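Diacylglycerol O-acyltransferase (PDB 6CHJ) makes wax esters and triacylglycerols as a wax ester synthase/diacylglycerol acyltransferase, probably by passing the acyl group of an acyl-CoA to a fatty alcohol or diacylglycerol. Local coordinates at the interface of chains A and B. Coordinates in Å, arbitrary orientation; residue numbers count along the deposited sequence, not the author numbering. Chains: chain A/B, Diacylglycerol O-acyltransferase.

The interface of chains A and B. Residues chain A 17, 236, 238, 429-430; chain B 80, 109, 112.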
ATOM      1  N   ARG A  17     -11.123  -0.310   3.979  1.00 55.47           N
ATOM      2  CA  ARG A  17     -10.203   0.143   2.934  1.00 54.87           C
ATOM      3  C   ARG A  17     -10.266   1.652   2.735  1.00 50.32           C
ATOM      4  O   ARG A  17      -9.253   2.271   2.396  1.00 51.29           O
ATOM      5  CB  ARG A  17     -10.491  -0.575   1.603  1.00 64.56           C
ATOM      6  CG  ARG A  17      -9.627  -0.078   0.381  1.00 59.73           C
ATOM      7  CD  ARG A  17      -8.103  -0.330   0.576  1.00 60.71           C
ATOM      8  NE  ARG A  17      -7.286   0.508  -0.316  1.00 61.39           N
ATOM      9  CZ  ARG A  17      -6.564   1.548   0.089  1.00 59.71           C
ATOM     10  NH1 ARG A  17      -6.534   1.875   1.385  1.00 54.63           N
ATOM     11  NH2 ARG A  17      -5.885   2.271  -0.798  1.00 61.28           N
ATOM     12  N   THR A 236     -12.524   7.906  -0.316  1.00 54.31           N
ATOM     13  CA  THR A 236     -11.668   6.826  -0.775  1.00 47.58           C
ATOM     14  C   THR A 236     -10.532   6.642   0.218  1.00 48.40           C
ATOM     15  O   THR A 236     -10.299   7.482   1.094  1.00 49.90           O
ATOM     16  CB  THR A 236     -11.121   7.161  -2.154  1.00 55.77           C
ATOM     17  OG1 THR A 236     -10.090   8.149  -2.018  1.00 52.81           O
ATOM     18  CG2 THR A 236     -12.232   7.752  -3.003  1.00 52.76           C
ATOM     19  N   SER A 238      -7.372   6.615  -0.723  1.00 44.59           N
ATOM     20  CA  SER A 238      -6.228   7.382  -1.172  1.00 51.13           C
ATOM     21  C   SER A 238      -6.204   8.716  -0.442  1.00 55.51           C
ATOM     22  O   SER A 238      -7.257   9.324  -0.193  1.00 52.78           O
ATOM     23  CB  SER A 238      -6.284   7.608  -2.687  1.00 58.55           C
ATOM     24  OG  SER A 238      -7.455   8.335  -3.065  1.00 61.70           O
ATOM     25  N   ARG A 429      -7.858  12.113  -1.170  1.00 48.78           N
ATOM     26  CA  ARG A 429      -7.291  12.729  -2.368  1.00 50.23           C
ATOM     27  C   ARG A 429      -8.360  13.043  -3.413  1.00 52.62           C
ATOM     28  O   ARG A 429      -8.249  14.034  -4.137  1.00 56.87           O
ATOM     29  CB  ARG A 429      -6.204  11.813  -2.947  1.00 58.29           C
ATOM     30  CG  ARG A 429      -5.632  12.264  -4.268  1.00 58.35           C
ATOM     31  CD  ARG A 429      -4.382  11.472  -4.683  1.00 63.16           C
ATOM     32  NE  ARG A 429      -3.388  12.377  -5.268  1.00 69.31           N
ATOM     33  CZ  ARG A 429      -2.262  12.781  -4.673  1.00 67.36           C
ATOM     34  NH1 ARG A 429      -1.901  12.338  -3.470  1.00 62.94           N
ATOM     35  NH2 ARG A 429      -1.473  13.623  -5.306  1.00 72.16           N
ATOM     36  N   ARG A 430      -9.400  12.217  -3.503  1.00 51.82           N
ATOM     37  CA  ARG A 430     -10.448  12.460  -4.485  1.00 53.05           C
ATOM     38  C   ARG A 430     -11.424  13.541  -4.012  1.00 60.01           C
ATOM     39  O   ARG A 430     -11.869  14.374  -4.812  1.00 56.05           O
ATOM     40  CB  ARG A 430     -11.191  11.152  -4.787  1.00 58.37           C
ATOM     41  CG  ARG A 430     -12.216  11.255  -5.922  1.00 64.65           C
ATOM     42  CD  ARG A 430     -13.284  10.176  -5.830  1.00 64.38           C
ATOM     43  NE  ARG A 430     -13.995  10.273  -4.561  1.00 63.46           N
ATOM     44  CZ  ARG A 430     -14.898   9.402  -4.113  1.00 63.50           C
ATOM     45  NH1 ARG A 430     -15.229   8.333  -4.830  1.00 59.66           N
ATOM     46  NH2 ARG A 430     -15.462   9.598  -2.925  1.00 63.95           N
TER
ATOM     47  N   HIS B  80      -2.602  10.246  -9.269  1.00 56.02           N
ATOM     48  CA  HIS B  80      -2.844   9.092  -8.414  1.00 59.13           C
ATOM     49  C   HIS B  80      -2.334   7.801  -9.054  1.00 56.23           C
ATOM     50  O   HIS B  80      -1.713   6.979  -8.374  1.00 56.79           O
ATOM     51  CB  HIS B  80      -4.333   8.950  -8.088  1.00 59.07           C
ATOM     52  CG  HIS B  80      -4.648   7.700  -7.339  1.00 60.27           C
ATOM     53  ND1 HIS B  80      -4.422   7.572  -5.982  1.00 60.60           N
ATOM     54  CD2 HIS B  80      -5.122   6.505  -7.764  1.00 54.68           C
ATOM     55  CE1 HIS B  80      -4.759   6.349  -5.607  1.00 60.44           C
ATOM     56  NE2 HIS B  80      -5.180   5.682  -6.668  1.00 56.44           N
ATOM     57  N   ASP B 109      -7.079   0.815  -4.436  1.00 61.06           N
ATOM     58  CA  ASP B 109      -8.308   1.525  -4.093  1.00 60.27           C
ATOM     59  C   ASP B 109      -9.412   1.168  -5.086  1.00 55.74           C
ATOM     60  O   ASP B 109      -9.267   1.406  -6.290  1.00 53.66           O
ATOM     61  CB  ASP B 109      -8.023   3.022  -4.117  1.00 62.48           C
ATOM     62  CG  ASP B 109      -9.189   3.861  -3.659  1.00 59.59           C
ATOM     63  OD1 ASP B 109     -10.172   3.347  -3.058  1.00 61.10           O
ATOM     64  OD2 ASP B 109      -9.087   5.075  -3.897  1.00 64.83           O
ATOM     65  N   ARG B 112     -11.325   3.949  -7.663  1.00 58.67           N
ATOM     66  CA  ARG B 112     -10.736   4.460  -8.889  1.00 54.89           C
ATOM     67  C   ARG B 112     -10.357   3.303  -9.791  1.00 55.53           C
ATOM     68  O   ARG B 112     -10.233   2.165  -9.327  1.00 58.09           O
ATOM     69  CB  ARG B 112      -9.507   5.321  -8.589  1.00 55.73           C
ATOM     70  CG  ARG B 112      -9.710   6.199  -7.392  1.00 60.73           C
ATOM     71  CD  ARG B 112      -8.510   7.053  -7.201  1.00 60.32           C
ATOM     72  NE  ARG B 112      -8.715   8.339  -7.855  1.00 67.12           N
ATOM     73  CZ  ARG B 112      -8.563   9.504  -7.246  1.00 58.94           C
ATOM     74  NH1 ARG B 112      -8.194   9.548  -5.971  1.00 58.36           N
ATOM     75  NH2 ARG B 112      -8.777  10.620  -7.916  1.00 69.12           N
TER
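A loop of chain B carrying B:Asp109 and B:Arg112, backed by B:His80 from helix 78-81, meets loops of chain A in this part of a two-fold symmetric interface. The pairing may or may not be the biological dimer. B:Arg112 hides 61 Å² of its surface against chain A. B:Arg112 NH1 donates to the hydroxyl OG of A:Ser238, 3.2 Å away, in a weak hydrogen bond bent to 130° at the hydrogen. The OG lies at the edge of the guanidinium, in its plane. A:Thr236 OG1 shares a hydrogen bond of 2.8 Å with A:Ser238 OG, which ties the two hydroxyls together. A:Arg430 runs antiparallel to B:Arg112, and its CB packs 3.6 Å from B:Arg112 NH1. The guanidinium of A:Arg430 is turned away and carries the methyl CG2 of A:Thr236 on one face. B:His80 puts its ring carbon CE1 3.5 Å from A:Ser238 CB. One ring face takes B:Arg112 CD, near the rim. B:Asp109 has CG anti to its backbone N (chi1 -175°), which carries OD2 to within 3.4 Å of A:Thr236 CB. With an alanine at B:Arg112, A:Ser238 OG would probably lose its weak bond from NH1, and A:Arg430 CB the guanidinium it packs against. A:Ser238 immediately precedes strand 239-247, A:Arg429 and A:Arg430 follow strand 420-428, and B:Asp109 and B:Arg112 lie between helix 93-104 and strand 115-121.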